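Local coordinates for hypothetical bacterial 6-phosphogluconolactonase (Bacteroides fragilis, PDB 3SCY), which is probably a lactonase that hydrolyses 6-phosphogluconolactone to 6-phosphogluconate and is built as a seven-bladed beta-propeller, at residues K318-A323 against G340-I345; Y272-N277 against D282-F287; F32-E37 against K347-D352; L14-G19 against N328-F333. All coordinates share one frame; numbering follows the deposited sequence.

Contact 1: residues K318-A323 against G340-I345; sequences KYLLVA and GLLTDI. With NA (sodium ion), chain E.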
# COMPACT_ATOMS: atom_id res chain seq x y z
N LYS A 318 -12.00 -9.32 -11.47
CA LYS A 318 -13.43 -9.07 -11.60
C LYS A 318 -13.97 -7.95 -10.71
O LYS A 318 -14.93 -7.30 -11.09
CB LYS A 318 -14.24 -10.37 -11.37
CG LYS A 318 -15.75 -10.19 -11.48
CD LYS A 318 -16.50 -11.49 -11.43
CE LYS A 318 -17.97 -11.23 -11.68
NZ LYS A 318 -18.73 -12.50 -11.72
N TYR A 319 -13.41 -7.78 -9.49
CA TYR A 319 -13.92 -6.74 -8.60
C TYR A 319 -12.82 -5.80 -8.10
O TYR A 319 -11.65 -6.18 -7.99
CB TYR A 319 -14.62 -7.36 -7.36
CG TYR A 319 -15.84 -8.18 -7.68
CD1 TYR A 319 -17.05 -7.56 -8.01
CD2 TYR A 319 -15.81 -9.56 -7.64
CE1 TYR A 319 -18.18 -8.31 -8.32
CE2 TYR A 319 -16.94 -10.32 -7.95
CZ TYR A 319 -18.13 -9.69 -8.28
OH TYR A 319 -19.27 -10.40 -8.60
N LEU A 320 -13.25 -4.56 -7.84
CA LEU A 320 -12.44 -3.50 -7.27
C LEU A 320 -13.15 -3.04 -5.99
O LEU A 320 -14.32 -2.62 -6.03
CB LEU A 320 -12.26 -2.37 -8.30
CG LEU A 320 -11.22 -1.30 -7.94
CD1 LEU A 320 -10.67 -0.61 -9.19
CD2 LEU A 320 -11.80 -0.26 -6.97
N LEU A 321 -12.45 -3.21 -4.86
CA LEU A 321 -13.01 -2.90 -3.54
C LEU A 321 -12.39 -1.66 -3.00
O LEU A 321 -11.16 -1.55 -2.98
CB LEU A 321 -12.76 -4.06 -2.56
CG LEU A 321 -13.45 -5.40 -2.85
CD1 LEU A 321 -12.78 -6.18 -3.96
CD2 LEU A 321 -13.39 -6.30 -1.62
N VAL A 322 -13.23 -0.69 -2.58
CA VAL A 322 -12.78 0.61 -2.10
C VAL A 322 -13.07 0.82 -0.62
O VAL A 322 -14.23 0.82 -0.21
CB VAL A 322 -13.41 1.77 -2.90
CG1 VAL A 322 -12.85 3.12 -2.44
CG2 VAL A 322 -13.20 1.59 -4.40
N ALA A 323 -12.02 1.02 0.19
CA ALA A 323 -12.19 1.35 1.60
C ALA A 323 -12.50 2.84 1.70
O ALA A 323 -11.70 3.67 1.26
CB ALA A 323 -10.91 1.03 2.36
N GLY A 340 -12.61 -1.40 -18.71
CA GLY A 340 -12.00 -0.89 -17.47
C GLY A 340 -13.00 -0.23 -16.53
O GLY A 340 -12.65 0.07 -15.39
N LEU A 341 -14.26 -0.02 -16.99
CA LEU A 341 -15.28 0.69 -16.23
C LEU A 341 -15.86 -0.10 -15.08
O LEU A 341 -15.83 -1.34 -15.06
CB LEU A 341 -16.39 1.21 -17.14
CG LEU A 341 -15.92 2.09 -18.30
CD1 LEU A 341 -17.11 2.54 -19.13
CD2 LEU A 341 -15.05 3.29 -17.81
N LEU A 342 -16.37 0.63 -14.09
CA LEU A 342 -16.81 0.07 -12.82
C LEU A 342 -18.31 0.21 -12.60
O LEU A 342 -18.91 1.20 -13.04
CB LEU A 342 -16.07 0.78 -11.68
CG LEU A 342 -14.56 0.76 -11.75
CD1 LEU A 342 -13.94 1.52 -10.57
CD2 LEU A 342 -14.02 -0.70 -11.75
N THR A 343 -18.91 -0.78 -11.88
CA THR A 343 -20.33 -0.82 -11.52
C THR A 343 -20.47 -1.18 -10.05
O THR A 343 -20.04 -2.26 -9.65
CB THR A 343 -21.10 -1.83 -12.39
OG1 THR A 343 -20.89 -1.54 -13.77
CG2 THR A 343 -22.61 -1.84 -12.08
N ASP A 344 -21.09 -0.30 -9.25
CA ASP A 344 -21.35 -0.58 -7.84
C ASP A 344 -22.40 -1.70 -7.78
O ASP A 344 -23.51 -1.55 -8.32
CB ASP A 344 -21.81 0.68 -7.10
CG ASP A 344 -21.93 0.56 -5.59
OD1 ASP A 344 -21.82 -0.59 -5.06
OD2 ASP A 344 -22.16 1.58 -4.93
N ILE A 345 -22.03 -2.82 -7.13
CA ILE A 345 -22.92 -3.98 -7.03
C ILE A 345 -23.79 -3.89 -5.77
O ILE A 345 -24.64 -4.76 -5.56
CB ILE A 345 -22.15 -5.33 -7.11
CG1 ILE A 345 -21.30 -5.60 -5.84
CG2 ILE A 345 -21.35 -5.47 -8.41
CD1 ILE A 345 -20.69 -7.04 -5.80
NA NA E . -19.02 3.55 -13.07
O HOH W 1 -16.66 3.81 -14.25
O HOH W 2 -21.29 3.60 -12.90
O HOH W 3 -18.89 6.13 -13.09
O HOH W 4 -19.20 3.50 -15.72
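Within one blade of the propeller, L320 and Y319 on the second strand reach L342 and I345 on the outermost strand, passing the strand that lies between them. The CA atoms of L320 and L342 are 7.9 Å apart, a separation that the side chains bridge. Methyl CD1 of L320 meets CD1 of L342 at 4.1 Å, the side chains crossing obliquely. Along the same pair of strands, the Y319 ring is approached by I345, whose CD1 stands 3.8 Å from CE1 of Y319; these side chains cross at about a right angle. I345 holds CG1 between its backbone N and carbonyl carbon (chi1 71°), a crowded position that turns this branch toward the tyrosine. CG of K318 lies over one face of the ring, offset toward the rim.

L342 also serves a metal site through its main chain. Its O binds the sodium ion at 2.4 Å, with four waters and OE1 of Q302 completing six ligands, and its N donates to one of those waters. Strand 329-335 runs between the two segments, its backbone bonded to L320 and V322, while strand 310-313 flanks 319-324 on the other side and the sodium joins this blade to the preceding one.

Contact 2: residues Y272-N277 against D282-F287; sequences YLYASN and DGVAIF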
# COMPACT_ATOMS: atom_id res chain seq x y z
N TYR A 272 -5.41 -1.94 -17.37
CA TYR A 272 -5.94 -0.71 -16.81
C TYR A 272 -5.26 -0.38 -15.54
O TYR A 272 -4.81 -1.27 -14.82
CB TYR A 272 -7.47 -0.79 -16.56
CG TYR A 272 -8.26 -0.89 -17.84
CD1 TYR A 272 -8.59 0.25 -18.57
CD2 TYR A 272 -8.59 -2.13 -18.38
CE1 TYR A 272 -9.22 0.16 -19.80
CE2 TYR A 272 -9.22 -2.23 -19.61
CZ TYR A 272 -9.55 -1.09 -20.31
OH TYR A 272 -10.15 -1.20 -21.54
N LEU A 273 -5.13 0.92 -15.29
CA LEU A 273 -4.56 1.48 -14.07
C LEU A 273 -5.65 2.30 -13.38
O LEU A 273 -6.38 3.06 -14.02
CB LEU A 273 -3.34 2.35 -14.38
CG LEU A 273 -2.62 2.89 -13.13
CD1 LEU A 273 -1.15 2.77 -13.25
CD2 LEU A 273 -3.02 4.34 -12.80
N TYR A 274 -5.71 2.19 -12.05
CA TYR A 274 -6.68 2.91 -11.24
C TYR A 274 -5.97 3.73 -10.18
O TYR A 274 -4.99 3.25 -9.59
CB TYR A 274 -7.64 1.90 -10.56
CG TYR A 274 -8.42 1.09 -11.56
CD1 TYR A 274 -7.88 -0.07 -12.12
CD2 TYR A 274 -9.70 1.47 -11.95
CE1 TYR A 274 -8.57 -0.79 -13.11
CE2 TYR A 274 -10.42 0.72 -12.88
CZ TYR A 274 -9.84 -0.39 -13.47
OH TYR A 274 -10.56 -1.09 -14.41
N ALA A 275 -6.47 4.94 -9.92
CA ALA A 275 -5.88 5.80 -8.91
C ALA A 275 -6.97 6.51 -8.16
O ALA A 275 -7.91 7.01 -8.80
CB ALA A 275 -4.91 6.80 -9.55
N SER A 276 -6.92 6.52 -6.82
CA SER A 276 -8.00 7.14 -6.06
C SER A 276 -7.70 8.56 -5.64
O SER A 276 -6.53 8.95 -5.52
CB SER A 276 -8.37 6.29 -4.85
OG SER A 276 -7.35 6.29 -3.85
N ASN A 277 -8.77 9.33 -5.40
CA ASN A 277 -8.74 10.72 -4.99
C ASN A 277 -9.62 10.93 -3.82
O ASN A 277 -10.73 10.41 -3.79
CB ASN A 277 -9.25 11.61 -6.13
CG ASN A 277 -8.38 11.63 -7.36
OD1 ASN A 277 -7.16 11.78 -7.28
ND2 ASN A 277 -9.02 11.60 -8.53
N ASP A 282 -14.47 12.56 -4.49
CA ASP A 282 -13.86 11.32 -4.06
C ASP A 282 -14.19 10.18 -5.02
O ASP A 282 -15.35 9.97 -5.40
CB ASP A 282 -14.31 10.96 -2.63
CG ASP A 282 -14.01 12.01 -1.59
OD1 ASP A 282 -14.48 13.16 -1.76
OD2 ASP A 282 -13.39 11.67 -0.55
N GLY A 283 -13.16 9.47 -5.44
CA GLY A 283 -13.40 8.41 -6.39
C GLY A 283 -12.15 7.84 -6.96
O GLY A 283 -11.05 8.02 -6.42
N VAL A 284 -12.33 7.10 -8.07
CA VAL A 284 -11.24 6.37 -8.70
C VAL A 284 -11.16 6.75 -10.15
O VAL A 284 -12.15 6.57 -10.87
CB VAL A 284 -11.46 4.85 -8.51
CG1 VAL A 284 -10.39 4.03 -9.23
CG2 VAL A 284 -11.48 4.48 -7.03
N ALA A 285 -9.98 7.24 -10.58
CA ALA A 285 -9.70 7.55 -11.98
C ALA A 285 -9.25 6.26 -12.66
O ALA A 285 -8.53 5.45 -12.06
CB ALA A 285 -8.60 8.61 -12.07
N ILE A 286 -9.71 6.05 -13.89
CA ILE A 286 -9.44 4.84 -14.65
C ILE A 286 -8.67 5.18 -15.91
O ILE A 286 -9.12 6.01 -16.72
CB ILE A 286 -10.77 4.13 -15.01
CG1 ILE A 286 -11.70 4.02 -13.76
CG2 ILE A 286 -10.48 2.77 -15.71
CD1 ILE A 286 -13.15 3.53 -14.06
N PHE A 287 -7.54 4.51 -16.08
CA PHE A 287 -6.66 4.70 -17.24
C PHE A 287 -6.43 3.42 -17.99
O PHE A 287 -6.27 2.35 -17.39
CB PHE A 287 -5.29 5.24 -16.83
CG PHE A 287 -5.32 6.55 -16.08
CD1 PHE A 287 -5.50 6.58 -14.71
CD2 PHE A 287 -5.14 7.76 -16.76
CE1 PHE A 287 -5.51 7.80 -14.02
CE2 PHE A 287 -5.12 8.97 -16.06
CZ PHE A 287 -5.28 8.98 -14.69
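Y274 and I286 illustrate how a beta hairpin pairs its side chains: strands 272-277 and 283-287 run antiparallel, and facing residues share a side of the sheet. Y274 keeps CG anti to its carbonyl carbon (chi1 -62°), which lays the ring alongside I286, both chains pointing the same way. CE2 of Y274 touches CG2 of I286 at 3.5 Å, and CG1 of I286 lies against CE2 and CD2 of Y274. V284, two residues before I286, approaches diagonally on the same face, its CG1 near the ring plane at the edge and 3.7 Å from CB of Y274.

L273 and F287 turn to the other face. They lie side by side, with CD2 of L273 3.8 Å from CD1 of F287, while O of L273 sits in plane at the edge of that ring. This O also accepts from N of F287 at 2.8 Å, in one of six backbone bonds. They come in couples, at the hydrogen-bonded pairs L273-F287, A275-A285 and N277-G283.

Polar tips find partners elsewhere: OH of Y274 bonds G340 O and R335 NE, and OG of S276 bonds P308 O and D263 N. The chemistry is thus divided: alternate residues bond their main chain across the hairpin, while Y274, S276 and V284 use the flanking strands; hydrocarbon meets hydrocarbon on both faces, and the Y274 hydroxyl ties the hairpin to the next blade.

Contact 3: residues F32-E37 against K347-D352; sequences FRFNEE and KDIKVD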
# COMPACT_ATOMS: atom_id res chain seq x y z
N PHE A 32 -12.51 -11.07 6.77
CA PHE A 32 -13.72 -11.46 6.04
C PHE A 32 -13.42 -12.50 5.00
O PHE A 32 -12.31 -12.55 4.47
CB PHE A 32 -14.33 -10.23 5.29
CG PHE A 32 -14.72 -9.04 6.15
CD1 PHE A 32 -13.76 -8.12 6.56
CD2 PHE A 32 -16.03 -8.87 6.56
CE1 PHE A 32 -14.11 -7.05 7.38
CE2 PHE A 32 -16.38 -7.82 7.42
CZ PHE A 32 -15.41 -6.90 7.80
N ARG A 33 -14.43 -13.29 4.63
CA ARG A 33 -14.33 -14.10 3.44
C ARG A 33 -14.91 -13.24 2.32
O ARG A 33 -15.93 -12.58 2.53
CB ARG A 33 -15.10 -15.43 3.58
CG ARG A 33 -14.57 -16.48 2.59
CD ARG A 33 -13.25 -17.08 3.08
NE ARG A 33 -13.52 -17.93 4.24
CZ ARG A 33 -12.65 -18.35 5.14
NH1 ARG A 33 -11.36 -18.00 5.05
NH2 ARG A 33 -13.04 -19.11 6.15
N PHE A 34 -14.27 -13.18 1.16
CA PHE A 34 -14.81 -12.40 0.04
C PHE A 34 -14.84 -13.28 -1.21
O PHE A 34 -13.78 -13.79 -1.62
CB PHE A 34 -14.00 -11.10 -0.21
CG PHE A 34 -14.59 -10.30 -1.35
CD1 PHE A 34 -15.70 -9.47 -1.16
CD2 PHE A 34 -14.08 -10.42 -2.64
CE1 PHE A 34 -16.28 -8.77 -2.22
CE2 PHE A 34 -14.65 -9.70 -3.71
CZ PHE A 34 -15.75 -8.89 -3.49
N ASN A 35 -16.02 -13.44 -1.85
CA ASN A 35 -16.10 -14.26 -3.05
C ASN A 35 -15.82 -13.40 -4.28
O ASN A 35 -16.60 -12.49 -4.57
CB ASN A 35 -17.47 -14.93 -3.12
CG ASN A 35 -17.54 -16.00 -4.16
OD1 ASN A 35 -17.16 -15.80 -5.32
ND2 ASN A 35 -17.97 -17.18 -3.74
N GLU A 36 -14.69 -13.66 -4.98
CA GLU A 36 -14.29 -12.85 -6.15
C GLU A 36 -15.07 -13.22 -7.43
O GLU A 36 -14.76 -12.69 -8.49
CB GLU A 36 -12.76 -12.87 -6.40
CG GLU A 36 -12.16 -14.23 -6.75
CD GLU A 36 -10.78 -14.23 -7.38
OE1 GLU A 36 -10.18 -13.14 -7.55
OE2 GLU A 36 -10.31 -15.33 -7.74
N GLU A 37 -16.05 -14.13 -7.34
CA GLU A 37 -16.87 -14.45 -8.53
C GLU A 37 -18.29 -13.88 -8.33
O GLU A 37 -18.99 -13.62 -9.32
CB GLU A 37 -16.92 -15.97 -8.86
CG GLU A 37 -15.61 -16.61 -9.31
CD GLU A 37 -14.86 -16.15 -10.55
OE1 GLU A 37 -15.50 -15.64 -11.50
OE2 GLU A 37 -13.62 -16.35 -10.60
N LYS A 347 -23.13 -4.09 -2.38
CA LYS A 347 -22.84 -5.15 -1.41
C LYS A 347 -21.82 -4.61 -0.41
O LYS A 347 -20.86 -5.30 -0.03
CB LYS A 347 -22.35 -6.44 -2.11
CG LYS A 347 -23.40 -7.10 -3.00
CD LYS A 347 -23.05 -8.55 -3.35
CE LYS A 347 -23.89 -9.09 -4.49
NZ LYS A 347 -25.32 -9.24 -4.11
N ASP A 348 -22.04 -3.35 0.03
CA ASP A 348 -21.17 -2.66 0.98
C ASP A 348 -20.91 -3.44 2.26
O ASP A 348 -21.81 -4.07 2.80
CB ASP A 348 -21.77 -1.32 1.39
CG ASP A 348 -21.81 -0.23 0.35
OD1 ASP A 348 -21.36 -0.48 -0.81
OD2 ASP A 348 -22.30 0.87 0.68
N ILE A 349 -19.67 -3.38 2.73
CA ILE A 349 -19.24 -4.03 3.97
C ILE A 349 -19.07 -2.94 5.02
O ILE A 349 -18.25 -2.03 4.83
CB ILE A 349 -17.94 -4.85 3.76
CG1 ILE A 349 -18.09 -5.89 2.60
CG2 ILE A 349 -17.53 -5.53 5.07
CD1 ILE A 349 -16.75 -6.53 2.07
N LYS A 350 -19.82 -3.03 6.14
CA LYS A 350 -19.75 -2.05 7.22
C LYS A 350 -18.52 -2.29 8.07
O LYS A 350 -18.34 -3.40 8.56
CB LYS A 350 -21.02 -2.08 8.10
N VAL A 351 -17.64 -1.29 8.16
CA VAL A 351 -16.39 -1.31 8.95
C VAL A 351 -16.12 0.12 9.40
O VAL A 351 -16.22 1.01 8.56
CB VAL A 351 -15.15 -1.88 8.20
CG1 VAL A 351 -13.93 -1.97 9.11
CG2 VAL A 351 -15.41 -3.23 7.55
N ASP A 352 -15.73 0.37 10.66
CA ASP A 352 -15.42 1.75 11.04
C ASP A 352 -14.01 2.11 10.57
O ASP A 352 -13.06 1.36 10.81
CB ASP A 352 -15.55 2.01 12.56
CG ASP A 352 -15.85 3.47 12.92
OD1 ASP A 352 -16.90 3.99 12.49
OD2 ASP A 352 -15.03 4.09 13.64
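F32 and I349 mark the closest approach of two backbones that belong to different sheets, their CA atoms being 9.5 Å apart. Residues 32-35 are extended and end in an Asx turn: OD1 of N35 accepts from N of E37 at 2.8 Å, in the carbonyl plane, and also from N of T38. The other segment enters through K347 and D348 and becomes extended at I349 and K350. At this distance the strands cannot pair, and side chains fill the interval.

The F32 ring is the middle of the contact. I349 slides past it in the opposite direction and sets CG2 against the ring, 3.5 Å from CE2 and 3.7 Å from CZ of F32. V351 comes from the opposite direction and meets the ring obliquely, its CG2 lying 3.7 Å from CZ of F32 and touching CE1 as well. The far end of the ring therefore rests against methyls from two alternate residues of segment 347-352, both on the same side of its plane. With CG1 anti to its carbonyl carbon (chi1 -55°), I349 sends its longer branch elsewhere, and CD1 comes within 4.5 Å of CD1 of F34, a looser touch.

Neighbouring side chains extend the same layer: V18 and P43 pack on F32, I332 on F34 and I349, and I330 on V351. Joining blades in this way relies on the fit of aromatic and branched apolar groups, and burial supplies the cohesion that backbone bonding provides within each sheet.

Contact 4: residues L14-G19 against N328-F333; sequences LTMLVG and NVIQIF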
# COMPACT_ATOMS: atom_id res chain seq x y z
N LEU A 14 -11.77 -15.67 -1.17
CA LEU A 14 -10.54 -15.06 -0.68
C LEU A 14 -10.68 -14.72 0.80
O LEU A 14 -11.80 -14.51 1.28
CB LEU A 14 -10.28 -13.75 -1.46
CG LEU A 14 -10.13 -13.81 -2.99
CD1 LEU A 14 -10.35 -12.42 -3.59
CD2 LEU A 14 -8.74 -14.27 -3.38
N THR A 15 -9.56 -14.61 1.52
CA THR A 15 -9.60 -14.10 2.89
C THR A 15 -9.10 -12.68 2.81
O THR A 15 -8.02 -12.44 2.29
CB THR A 15 -8.83 -14.96 3.89
OG1 THR A 15 -9.43 -16.24 3.84
CG2 THR A 15 -8.98 -14.43 5.33
N MSE A 16 -9.88 -11.74 3.31
CA MSE A 16 -9.55 -10.33 3.26
C MSE A 16 -9.23 -9.81 4.66
O MSE A 16 -9.98 -10.05 5.61
CB MSE A 16 -10.71 -9.54 2.64
CG MSE A 16 -10.42 -8.04 2.56
SE MSE A 16 -11.76 -7.11 1.53
CE MSE A 16 -13.04 -7.14 2.67
N LEU A 17 -8.16 -9.05 4.76
CA LEU A 17 -7.71 -8.35 5.95
C LEU A 17 -8.08 -6.89 5.79
O LEU A 17 -7.84 -6.31 4.72
CB LEU A 17 -6.19 -8.49 6.10
CG LEU A 17 -5.64 -9.91 6.29
CD1 LEU A 17 -4.14 -9.97 5.91
CD2 LEU A 17 -5.69 -10.31 7.78
N VAL A 18 -8.64 -6.29 6.84
CA VAL A 18 -9.01 -4.88 6.80
C VAL A 18 -8.35 -4.16 7.96
O VAL A 18 -8.67 -4.44 9.12
CB VAL A 18 -10.54 -4.69 6.85
CG1 VAL A 18 -10.90 -3.20 6.82
CG2 VAL A 18 -11.21 -5.44 5.69
N GLY A 19 -7.47 -3.22 7.63
CA GLY A 19 -6.85 -2.32 8.60
C GLY A 19 -7.72 -1.08 8.73
O GLY A 19 -8.43 -0.69 7.79
N ASN A 328 -17.40 4.81 6.42
CA ASN A 328 -17.32 3.59 7.22
C ASN A 328 -17.83 2.38 6.45
O ASN A 328 -18.63 1.59 6.98
CB ASN A 328 -18.08 3.77 8.57
CG ASN A 328 -17.51 4.88 9.41
OD1 ASN A 328 -16.28 5.03 9.52
ND2 ASN A 328 -18.38 5.72 9.94
N VAL A 329 -17.38 2.25 5.20
CA VAL A 329 -17.79 1.14 4.32
C VAL A 329 -16.68 0.72 3.39
O VAL A 329 -15.79 1.51 3.08
CB VAL A 329 -19.05 1.45 3.44
CG1 VAL A 329 -20.34 1.59 4.26
CG2 VAL A 329 -18.84 2.66 2.53
N ILE A 330 -16.78 -0.52 2.90
CA ILE A 330 -15.95 -1.06 1.83
C ILE A 330 -16.92 -1.22 0.67
O ILE A 330 -17.85 -2.03 0.78
CB ILE A 330 -15.20 -2.36 2.15
CG1 ILE A 330 -14.20 -2.11 3.26
CG2 ILE A 330 -14.48 -2.88 0.87
CD1 ILE A 330 -13.84 -3.43 4.05
N GLN A 331 -16.80 -0.39 -0.38
CA GLN A 331 -17.69 -0.46 -1.53
C GLN A 331 -17.18 -1.47 -2.53
O GLN A 331 -15.96 -1.51 -2.79
CB GLN A 331 -17.77 0.89 -2.20
CG GLN A 331 -18.75 1.85 -1.62
CD GLN A 331 -18.75 3.04 -2.55
OE1 GLN A 331 -17.72 3.65 -2.80
NE2 GLN A 331 -19.89 3.34 -3.14
N ILE A 332 -18.09 -2.25 -3.13
CA ILE A 332 -17.68 -3.29 -4.07
C ILE A 332 -18.09 -2.91 -5.49
O ILE A 332 -19.29 -2.72 -5.75
CB ILE A 332 -18.28 -4.68 -3.68
CG1 ILE A 332 -18.31 -4.95 -2.14
CG2 ILE A 332 -17.65 -5.83 -4.48
CD1 ILE A 332 -16.92 -4.93 -1.42
N PHE A 333 -17.12 -2.82 -6.41
CA PHE A 333 -17.37 -2.51 -7.81
C PHE A 333 -17.02 -3.66 -8.72
O PHE A 333 -15.98 -4.29 -8.56
CB PHE A 333 -16.60 -1.26 -8.28
CG PHE A 333 -16.96 0.00 -7.55
CD1 PHE A 333 -16.30 0.37 -6.38
CD2 PHE A 333 -17.95 0.85 -8.05
CE1 PHE A 333 -16.67 1.52 -5.68
CE2 PHE A 333 -18.33 1.99 -7.34
CZ PHE A 333 -17.66 2.34 -6.18
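I330 places CG1 anti to its carbonyl carbon (chi1 -64°) and continues extended to CD1, so that one methyl is thrust across the gap toward V18 and M16. M16, present as selenomethionine, is extended from its backbone as far as SE and then bends (chi3 74°), which swings CE round to the same methyl. V18 needs no such bend, since both its methyls already face the isoleucine.

The meetings are tip to tip. CD1 of I330 lies 3.7 Å from CG2 of V18 and 4.0 Å from its CG1, while CE of M16 closes on CD1 of I330 at 4.0 Å. A single terminal methyl is thus received by two alternate residues of strand 13-20, whose side chains leave the same face. The CA atoms of V18 and I330 remain 9.4 Å apart, a spacing of packed sheets.

Each strand is bonded within its own blade. L14, M16 and V18 pair with strand 28-35, and T15 and L17 with strand 354-360, where the C-terminal strand completes a sheet of N-terminal ones, the familiar closure of a propeller ring. Strand 329-335 begins at a G1 beta bulge formed by N328 and V329 opposite C324.

Such a junction between the closing blade, built from both chain ends, and the blade before it is held here by dispersion and the burial of methyl groups; it is non-directional, and its specificity lies in shape.

The four contacts are all buried, yet they work at different levels of the propeller. Contact 2 is the bonding within a blade, where hydrogen bonds dominate; contact 1 spans second-neighbour strands of the next blade and adds a sodium site at its rim. Contacts 3 and 4, their centres about 5 Å apart, are apolar and join that blade to the one closed by the C-terminal strand. Contacts 1 and 3 share strand 342-350, and contact 4 uses the strand between the two sides of contact 1. Touches pass between levels: L320 CD1 packs on Y274 CD2 between contacts 1 and 2, and K318 NZ reaches E37 O from contact 1 to contact 3.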